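Conserved protein (Methanothermobacter thermautotrophicus, PDB 1T57) is of unknown function but binds flavin mononucleotide and magnesium, in a fold related to the C-terminal alpha/beta domain of pyruvate kinase. Local coordinates at residues A[21-26]-A[44-49]; A[134-139]-A[145-150]. All coordinates share one frame; numbering follows the deposited sequence.

Interaction 1: A[21-26]-A[44-49]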
HETATM    1  N   MSE A  21     -14.848  37.878   1.678  1.00 90.23           N
HETATM    2  CA  MSE A  21     -14.538  38.294   0.276  1.00 91.72           C
HETATM    3  C   MSE A  21     -15.462  37.631  -0.739  1.00 83.57           C
HETATM    4  O   MSE A  21     -15.108  36.600  -1.309  1.00 82.70           O
HETATM    5  CB  MSE A  21     -13.102  37.923  -0.085  1.00105.11           C
HETATM    6  CG  MSE A  21     -12.095  39.044   0.021  1.00126.25           C
HETATM    7 SE   MSE A  21     -10.353  38.441  -0.583  1.00145.39          SE
HETATM    8  CE  MSE A  21      -9.914  37.322   0.918  1.00146.74           C
ATOM      9  N   GLU A  22     -16.626  38.228  -0.987  1.00 75.90           N
ATOM     10  CA  GLU A  22     -17.592  37.668  -1.934  1.00 68.58           C
ATOM     11  C   GLU A  22     -17.157  37.996  -3.346  1.00 61.98           C
ATOM     12  O   GLU A  22     -16.884  39.153  -3.658  1.00 58.36           O
ATOM     13  CB  GLU A  22     -18.990  38.237  -1.672  1.00 70.48           C
ATOM     14  CG  GLU A  22     -20.110  37.569  -2.459  1.00 78.28           C
ATOM     15  CD  GLU A  22     -21.493  38.081  -2.060  1.00 82.35           C
ATOM     16  OE1 GLU A  22     -21.951  37.768  -0.938  1.00 82.56           O
ATOM     17  OE2 GLU A  22     -22.119  38.801  -2.873  1.00 84.90           O
ATOM     18  N   LYS A  23     -17.069  36.971  -4.187  1.00 55.56           N
ATOM     19  CA  LYS A  23     -16.658  37.152  -5.574  1.00 53.27           C
ATOM     20  C   LYS A  23     -17.529  36.253  -6.426  1.00 51.42           C
ATOM     21  O   LYS A  23     -18.435  35.600  -5.913  1.00 50.65           O
ATOM     22  CB  LYS A  23     -15.191  36.745  -5.784  1.00 54.03           C
ATOM     23  CG  LYS A  23     -14.237  37.218  -4.717  1.00 51.26           C
ATOM     24  CD  LYS A  23     -12.794  36.967  -5.119  1.00 50.65           C
ATOM     25  CE  LYS A  23     -11.883  37.181  -3.929  1.00 47.33           C
ATOM     26  NZ  LYS A  23     -10.451  37.141  -4.289  1.00 47.87           N
ATOM     27  N   LYS A  24     -17.233  36.208  -7.723  1.00 50.74           N
ATOM     28  CA  LYS A  24     -17.985  35.393  -8.672  1.00 49.63           C
ATOM     29  C   LYS A  24     -17.266  34.073  -8.921  1.00 47.32           C
ATOM     30  O   LYS A  24     -16.069  33.951  -8.684  1.00 46.77           O
ATOM     31  CB  LYS A  24     -18.128  36.137 -10.005  1.00 50.10           C
ATOM     32  CG  LYS A  24     -16.820  36.754 -10.486  1.00 51.11           C
ATOM     33  CD  LYS A  24     -16.815  37.102 -11.968  1.00 53.55           C
ATOM     34  CE  LYS A  24     -17.671  38.308 -12.302  1.00 54.11           C
ATOM     35  NZ  LYS A  24     -17.693  38.539 -13.781  1.00 54.42           N
ATOM     36  N   ILE A  25     -18.013  33.083  -9.387  1.00 40.36           N
ATOM     37  CA  ILE A  25     -17.462  31.792  -9.722  1.00 38.43           C
ATOM     38  C   ILE A  25     -18.405  31.267 -10.773  1.00 42.44           C
ATOM     39  O   ILE A  25     -19.633  31.320 -10.598  1.00 38.05           O
ATOM     40  CB  ILE A  25     -17.439  30.810  -8.513  1.00 37.88           C
ATOM     41  CG1 ILE A  25     -16.833  29.480  -8.964  1.00 33.73           C
ATOM     42  CG2 ILE A  25     -18.849  30.619  -7.939  1.00 31.84           C
ATOM     43  CD1 ILE A  25     -16.862  28.397  -7.918  1.00 31.40           C
ATOM     44  N   CYS A  26     -17.848  30.787 -11.879  1.00 38.96           N
ATOM     45  CA  CYS A  26     -18.682  30.244 -12.934  1.00 37.98           C
ATOM     46  C   CYS A  26     -18.778  28.719 -12.862  1.00 39.30           C
ATOM     47  O   CYS A  26     -17.752  28.033 -12.744  1.00 34.94           O
ATOM     48  CB  CYS A  26     -18.128  30.663 -14.292  1.00 42.75           C
ATOM     49  SG  CYS A  26     -19.341  30.599 -15.594  1.00 46.89           S
ATOM     50  N   GLY A  44      -8.254  36.196 -16.825  1.00 45.56           N
ATOM     51  CA  GLY A  44      -7.727  37.520 -17.097  1.00 43.77           C
ATOM     52  C   GLY A  44      -8.168  38.456 -15.997  1.00 46.09           C
ATOM     53  O   GLY A  44      -7.339  39.038 -15.299  1.00 42.19           O
ATOM     54  N   GLU A  45      -9.485  38.552 -15.820  1.00 50.31           N
ATOM     55  CA  GLU A  45     -10.081  39.429 -14.820  1.00 52.35           C
ATOM     56  C   GLU A  45      -9.544  39.167 -13.425  1.00 46.35           C
ATOM     57  O   GLU A  45      -9.087  40.088 -12.750  1.00 48.42           O
ATOM     58  CB  GLU A  45     -11.607  39.266 -14.841  1.00 69.14           C
ATOM     59  CG  GLU A  45     -12.398  40.454 -14.314  1.00 90.97           C
ATOM     60  CD  GLU A  45     -13.901  40.229 -14.397  1.00102.81           C
ATOM     61  OE1 GLU A  45     -14.645  41.223 -14.557  1.00109.14           O
ATOM     62  OE2 GLU A  45     -14.335  39.061 -14.302  1.00108.08           O
ATOM     63  N   ARG A  46      -9.591  37.913 -12.988  1.00 44.69           N
ATOM     64  CA  ARG A  46      -9.130  37.575 -11.652  1.00 39.04           C
ATOM     65  C   ARG A  46      -7.657  37.865 -11.487  1.00 37.99           C
ATOM     66  O   ARG A  46      -7.214  38.220 -10.397  1.00 36.09           O
ATOM     67  CB  ARG A  46      -9.413  36.106 -11.328  1.00 40.10           C
ATOM     68  CG  ARG A  46      -8.889  35.683  -9.988  1.00 38.85           C
ATOM     69  CD  ARG A  46      -9.655  36.317  -8.848  1.00 40.72           C
ATOM     70  NE  ARG A  46     -10.785  35.496  -8.449  1.00 49.56           N
ATOM     71  CZ  ARG A  46     -12.011  35.613  -8.943  1.00 53.29           C
ATOM     72  NH1 ARG A  46     -12.281  36.526  -9.863  1.00 54.96           N
ATOM     73  NH2 ARG A  46     -12.977  34.818  -8.503  1.00 54.94           N
ATOM     74  N   ALA A  47      -6.893  37.728 -12.564  1.00 38.43           N
ATOM     75  CA  ALA A  47      -5.480  38.025 -12.475  1.00 45.44           C
ATOM     76  C   ALA A  47      -5.289  39.523 -12.194  1.00 47.70           C
ATOM     77  O   ALA A  47      -4.553  39.913 -11.279  1.00 46.95           O
ATOM     78  CB  ALA A  47      -4.777  37.629 -13.753  1.00 48.90           C
ATOM     79  N   ASP A  48      -5.951  40.375 -12.966  1.00 51.42           N
ATOM     80  CA  ASP A  48      -5.838  41.818 -12.726  1.00 56.68           C
ATOM     81  C   ASP A  48      -6.238  42.101 -11.280  1.00 54.32           C
ATOM     82  O   ASP A  48      -5.519  42.773 -10.533  1.00 51.51           O
ATOM     83  CB  ASP A  48      -6.780  42.586 -13.651  1.00 62.09           C
ATOM     84  CG  ASP A  48      -6.353  42.518 -15.097  1.00 70.08           C
ATOM     85  OD1 ASP A  48      -7.192  42.828 -15.977  1.00 73.57           O
ATOM     86  OD2 ASP A  48      -5.177  42.165 -15.350  1.00 77.19           O
ATOM     87  N   GLN A  49      -7.404  41.576 -10.907  1.00 54.56           N
ATOM     88  CA  GLN A  49      -7.935  41.767  -9.571  1.00 58.30           C
ATOM     89  C   GLN A  49      -6.934  41.459  -8.475  1.00 57.51           C
ATOM     90  O   GLN A  49      -6.789  42.235  -7.531  1.00 57.76           O
ATOM     91  CB  GLN A  49      -9.197  40.916  -9.376  1.00 62.31           C
ATOM     92  CG  GLN A  49     -10.364  41.345 -10.268  1.00 67.91           C
ATOM     93  CD  GLN A  49     -11.661  40.618  -9.953  1.00 70.73           C
ATOM     94  OE1 GLN A  49     -12.646  40.745 -10.684  1.00 70.22           O
ATOM     95  NE2 GLN A  49     -11.673  39.863  -8.857  1.00 72.18           N
TER
HETATM   96  O   HOH W   1      -9.530  39.296  -6.658  1.00 46.78           O
HETATM   97  O   HOH W   2     -13.812  32.481  -7.699  1.00 32.75           O

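Interaction 2: A[134-139]-A[145-150]. With FMN (flavin mononucleotide), chain E.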
ATOM      1  N   ILE A 134      -4.497   7.761  -6.058  1.00 41.59           N
ATOM      2  CA  ILE A 134      -5.707   7.972  -5.277  1.00 34.67           C
ATOM      3  C   ILE A 134      -5.918   9.473  -5.086  1.00 31.50           C
ATOM      4  O   ILE A 134      -7.052   9.958  -5.108  1.00 32.96           O
ATOM      5  CB  ILE A 134      -5.634   7.271  -3.887  1.00 39.24           C
ATOM      6  CG1 ILE A 134      -6.000   5.803  -4.021  1.00 38.37           C
ATOM      7  CG2 ILE A 134      -6.577   7.937  -2.893  1.00 34.56           C
ATOM      8  CD1 ILE A 134      -4.839   4.918  -4.253  1.00 44.14           C
HETATM    9  N   MSE A 135      -4.832  10.208  -4.901  1.00 35.94           N
HETATM   10  CA  MSE A 135      -4.917  11.657  -4.754  1.00 30.15           C
HETATM   11  C   MSE A 135      -5.633  12.234  -5.967  1.00 30.91           C
HETATM   12  O   MSE A 135      -6.469  13.124  -5.847  1.00 25.91           O
HETATM   13  CB  MSE A 135      -3.526  12.253  -4.674  1.00 27.74           C
HETATM   14  CG  MSE A 135      -2.816  12.057  -3.336  1.00 35.58           C
HETATM   15 SE   MSE A 135      -1.007  12.759  -3.377  1.00 40.91          SE
HETATM   16  CE  MSE A 135      -1.417  14.644  -3.192  1.00 30.35           C
ATOM     17  N   ALA A 136      -5.315  11.694  -7.137  1.00 28.50           N
ATOM     18  CA  ALA A 136      -5.919  12.163  -8.373  1.00 24.56           C
ATOM     19  C   ALA A 136      -7.415  11.831  -8.497  1.00 28.81           C
ATOM     20  O   ALA A 136      -8.201  12.700  -8.873  1.00 29.79           O
ATOM     21  CB  ALA A 136      -5.160  11.602  -9.561  1.00 30.18           C
ATOM     22  N   GLU A 137      -7.807  10.590  -8.189  1.00 27.85           N
ATOM     23  CA  GLU A 137      -9.208  10.231  -8.289  1.00 26.08           C
ATOM     24  C   GLU A 137      -9.991  11.093  -7.291  1.00 30.43           C
ATOM     25  O   GLU A 137     -11.143  11.490  -7.541  1.00 32.32           O
ATOM     26  CB  GLU A 137      -9.424   8.749  -8.003  1.00 32.22           C
ATOM     27  CG  GLU A 137     -10.526   8.142  -8.862  1.00 32.82           C
ATOM     28  CD  GLU A 137     -10.235   8.283 -10.352  1.00 37.76           C
ATOM     29  OE1 GLU A 137     -11.135   8.034 -11.185  1.00 36.93           O
ATOM     30  OE2 GLU A 137      -9.100   8.658 -10.695  1.00 37.60           O
ATOM     31  N   THR A 138      -9.355  11.393  -6.161  1.00 26.28           N
ATOM     32  CA  THR A 138      -9.975  12.209  -5.140  1.00 29.79           C
ATOM     33  C   THR A 138     -10.196  13.642  -5.666  1.00 28.55           C
ATOM     34  O   THR A 138     -11.286  14.227  -5.494  1.00 28.41           O
ATOM     35  CB  THR A 138      -9.111  12.214  -3.886  1.00 31.50           C
ATOM     36  OG1 THR A 138      -8.852  10.859  -3.511  1.00 39.73           O
ATOM     37  CG2 THR A 138      -9.829  12.914  -2.733  1.00 37.93           C
ATOM     38  N   LEU A 139      -9.175  14.195  -6.320  1.00 22.59           N
ATOM     39  CA  LEU A 139      -9.303  15.538  -6.868  1.00 22.31           C
ATOM     40  C   LEU A 139     -10.399  15.583  -7.915  1.00 27.54           C
ATOM     41  O   LEU A 139     -11.129  16.574  -8.014  1.00 28.76           O
ATOM     42  CB  LEU A 139      -7.966  16.006  -7.429  1.00 16.55           C
ATOM     43  CG  LEU A 139      -7.135  16.435  -6.220  1.00 10.24           C
ATOM     44  CD1 LEU A 139      -5.763  16.818  -6.609  1.00 18.36           C
ATOM     45  CD2 LEU A 139      -7.871  17.599  -5.519  1.00 11.47           C
ATOM     46  N   GLY A 145     -10.382  18.821 -14.698  1.00 21.99           N
ATOM     47  CA  GLY A 145      -9.461  19.937 -14.690  1.00 28.30           C
ATOM     48  C   GLY A 145      -9.008  20.263 -13.269  1.00 24.55           C
ATOM     49  O   GLY A 145      -7.873  20.629 -13.060  1.00 26.39           O
ATOM     50  N   PHE A 146      -9.886  20.088 -12.287  1.00 28.71           N
ATOM     51  CA  PHE A 146      -9.517  20.399 -10.913  1.00 27.81           C
ATOM     52  C   PHE A 146      -8.287  19.568 -10.576  1.00 26.14           C
ATOM     53  O   PHE A 146      -7.368  20.008  -9.874  1.00 26.96           O
ATOM     54  CB  PHE A 146     -10.668  20.065  -9.959  1.00 35.01           C
ATOM     55  CG  PHE A 146     -10.542  20.686  -8.587  1.00 35.69           C
ATOM     56  CD1 PHE A 146     -11.161  21.889  -8.303  1.00 39.54           C
ATOM     57  CD2 PHE A 146      -9.860  20.036  -7.571  1.00 38.39           C
ATOM     58  CE1 PHE A 146     -11.105  22.447  -7.032  1.00 38.03           C
ATOM     59  CE2 PHE A 146      -9.794  20.583  -6.294  1.00 41.97           C
ATOM     60  CZ  PHE A 146     -10.427  21.795  -6.025  1.00 39.53           C
ATOM     61  N   LYS A 147      -8.250  18.358 -11.105  1.00 28.88           N
ATOM     62  CA  LYS A 147      -7.133  17.482 -10.819  1.00 23.45           C
ATOM     63  C   LYS A 147      -5.925  17.886 -11.624  1.00 14.24           C
ATOM     64  O   LYS A 147      -4.834  17.838 -11.107  1.00 20.52           O
ATOM     65  CB  LYS A 147      -7.523  16.004 -11.061  1.00 27.98           C
ATOM     66  CG  LYS A 147      -6.852  15.269 -12.229  1.00 32.74           C
ATOM     67  CD  LYS A 147      -5.589  14.566 -11.804  1.00 30.51           C
ATOM     68  CE  LYS A 147      -5.259  13.367 -12.719  1.00 30.83           C
ATOM     69  NZ  LYS A 147      -4.411  13.616 -13.928  1.00 20.75           N
ATOM     70  N   VAL A 148      -6.100  18.341 -12.867  1.00 23.08           N
ATOM     71  CA  VAL A 148      -4.900  18.690 -13.631  1.00 22.82           C
ATOM     72  C   VAL A 148      -4.295  19.945 -13.090  1.00 22.40           C
ATOM     73  O   VAL A 148      -3.076  20.109 -13.112  1.00 27.17           O
ATOM     74  CB  VAL A 148      -5.134  18.814 -15.192  1.00 23.59           C
ATOM     75  CG1 VAL A 148      -6.370  18.071 -15.605  1.00 26.28           C
ATOM     76  CG2 VAL A 148      -5.133  20.232 -15.631  1.00 19.73           C
ATOM     77  N   CYS A 149      -5.161  20.800 -12.563  1.00 20.18           N
ATOM     78  CA  CYS A 149      -4.738  22.055 -11.979  1.00 26.26           C
ATOM     79  C   CYS A 149      -3.692  21.893 -10.895  1.00 25.30           C
ATOM     80  O   CYS A 149      -2.674  22.575 -10.972  1.00 26.78           O
ATOM     81  CB  CYS A 149      -5.946  22.842 -11.444  1.00 31.52           C
ATOM     82  SG  CYS A 149      -6.655  23.986 -12.667  1.00 34.97           S
ATOM     83  N   VAL A 150      -3.897  21.018  -9.897  1.00 22.91           N
ATOM     84  CA  VAL A 150      -2.845  20.882  -8.892  1.00 22.97           C
ATOM     85  C   VAL A 150      -1.692  20.106  -9.514  1.00 19.99           C
ATOM     86  O   VAL A 150      -0.518  20.436  -9.306  1.00 19.03           O
ATOM     87  CB  VAL A 150      -3.323  20.173  -7.540  1.00 24.55           C
ATOM     88  CG1 VAL A 150      -4.796  20.075  -7.492  1.00 15.58           C
ATOM     89  CG2 VAL A 150      -2.689  18.831  -7.367  1.00 18.56           C
TER
HETATM   90  N1  FMN E 200      -7.507  16.088 -19.286  1.00 29.18           N
HETATM   91  C2  FMN E 200      -8.429  15.319 -18.587  1.00 30.42           C
HETATM   92  O2  FMN E 200      -9.616  15.399 -18.840  1.00 32.93           O
HETATM   93  N3  FMN E 200      -8.101  14.564 -17.493  1.00 29.29           N
HETATM   94  C4  FMN E 200      -6.783  14.382 -17.160  1.00 35.81           C
HETATM   95  O4  FMN E 200      -6.507  13.798 -16.105  1.00 35.28           O
HETATM   96  C4A FMN E 200      -5.836  15.165 -17.824  1.00 38.36           C
HETATM   97  N5  FMN E 200      -4.506  15.058 -17.487  1.00 30.65           N
HETATM   98  C5A FMN E 200      -3.638  16.023 -17.941  1.00 37.12           C
HETATM   99  C6  FMN E 200      -2.308  15.907 -17.574  1.00 39.49           C
HETATM  100  C7  FMN E 200      -1.364  16.752 -18.087  1.00 39.68           C
HETATM  101  C7M FMN E 200       0.051  16.497 -17.682  1.00 41.69           C
HETATM  102  C8  FMN E 200      -1.635  17.384 -19.295  1.00 40.92           C
HETATM  103  C8M FMN E 200      -0.579  18.232 -19.981  1.00 39.76           C
HETATM  104  C9  FMN E 200      -2.964  17.485 -19.704  1.00 34.52           C
HETATM  105  C9A FMN E 200      -4.000  16.889 -18.978  1.00 39.79           C
HETATM  106  N10 FMN E 200      -5.290  16.797 -19.522  1.00 39.75           N
HETATM  107  C10 FMN E 200      -6.225  16.065 -18.834  1.00 36.60           C
HETATM  108  C1' FMN E 200      -5.758  17.666 -20.668  1.00 42.77           C
HETATM  109  C2' FMN E 200      -5.949  19.074 -20.175  1.00 45.52           C
HETATM  110  O2' FMN E 200      -6.800  19.033 -19.023  1.00 40.98           O
HETATM  111  C3' FMN E 200      -6.625  19.930 -21.222  1.00 47.55           C
HETATM  112  O3' FMN E 200      -7.832  19.357 -21.626  1.00 44.36           O
HETATM  113  C4' FMN E 200      -5.818  20.547 -22.376  1.00 52.73           C
HETATM  114  O4' FMN E 200      -6.719  21.461 -22.956  1.00 58.81           O
HETATM  115  C5' FMN E 200      -5.399  19.827 -23.638  1.00 54.35           C
HETATM  116  O5' FMN E 200      -4.926  20.889 -24.435  1.00 54.72           O
HETATM  117  P   FMN E 200      -5.319  21.281 -25.944  1.00 51.20           P
HETATM  118  O1P FMN E 200      -4.283  22.246 -26.409  1.00 53.46           O
HETATM  119  O2P FMN E 200      -6.715  21.924 -26.059  1.00 49.82           O
HETATM  120  O3P FMN E 200      -5.250  19.983 -26.759  1.00 54.41           O

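Interaction 1: A[21-26]-A[44-49]
Lys23 sets CD over one face of the Arg46 guanidinium, 3.8 Å above the plane and off-centre. Lys23 CB is 4.0 Å from Arg46 NH2. The lysine chain runs extended beyond CG. Arg46 starts with CG anti to its backbone N (chi1 177°) and then bends at chi2 and chi3, which carries the guanidinium from the helix to the strand. There Arg46 NH2 donates to Lys24 O over 3.2 Å. The acceptor lies in the guanidinium plane, and the donor in the carbonyl plane. A water also donates to Lys24 O, at 2.9 Å. The positive ends of Lys23 and Arg46 come close, Lys23 NZ to Arg46 NE 4.5 Å, but Glu199 of strand 196-204 makes salt bridges to both. A second water joins Lys23 NZ, weakly, to Gln49 NE2. Lys24 crosses Glu45 at about a right angle. Lys24 NZ makes a weak salt bridge to Glu45 OE2 at 3.4 Å, and its stronger partner is Glu22 of the second subunit. With an alanine in place of Arg46, Lys24 O would probably lose its side-chain donor, Glu199 one of its positive partners and Lys23 CD the flat group beneath it. The contact ties helix 36-50 to strand 22-28, outermost within the chain but paired with a strand of the second subunit. Its chemistry is a charge network, in which a shared carboxylate probably offsets two neighbouring positive groups.

Interaction 2: A[134-139]-A[145-150]
Leu139 meets three residues of helix 144-158, each with a different part of its side chain. Its CG is anti to the carbonyl carbon and beside the backbone N (chi1 -79°), and from there the two methyls part. Leu139 CD2 comes to the edge of the Phe146 ring, near the ring plane, 3.6 Å from Phe146 CE2. The leucine side chain stands nearly perpendicular to that of Phe146, and its methyl meets the ring edge. Leu139 CD1 meets Val150 tip to tip, 3.5 Å from Val150 CG1. The CB of Leu139 rests against Lys147 CB at 3.7 Å. The CA atoms of Leu139 and Lys147, 4.9 Å apart, are the closest CA pair between the segments.

Lys147 then leads away from Leu139. Its chain is bent at chi2 and chi4 and passes Ala136, whose CB lies 3.6 Å from Lys147 CE. The amine reaches the flavin, and Lys147 NZ donates to FMN O4 over 3.0 Å. Glu151 forms a salt bridge with the same NZ, which probably steadies the charge beside the isoalloxazine. Val148 sits on the flavin side of the helix, with its CG1 3.6 Å from FMN O2'. On the other side, Phe146 packs on Leu182 of strand 180-185. Helix 131-139 also packs against the second subunit, where Met135 touches Thr138 of that chain.

All five touching residues are buried. No hydrogen bond crosses between the segments. The short axes run at 133° to each other, 8.6 Å apart at closest approach. The arrangement is that of two consecutive helices joined by a short connection, packed through an apolar centre beside the FMN site.

How the interactions relate
Interaction 1 closes before interaction 2 opens along the chain. Their centres are 22 Å apart, and their nearest atoms are about 8 Å apart without touching. They share no helix or strand, but both involve the same mixed sheet. Interaction 1 includes one of its strands, 22-28, the outermost on one side within the chain, with helix 36-50 packed on it. Interaction 2 joins helices 131-139 and 144-158, and packs against the sheet at strand 180-185 through helix 144-158. That strand is separated from 22-28 by strand 196-204 alone. Both contacts touch the second subunit. One belongs to a sheet edge continued by that subunit, the other to the flavin pocket.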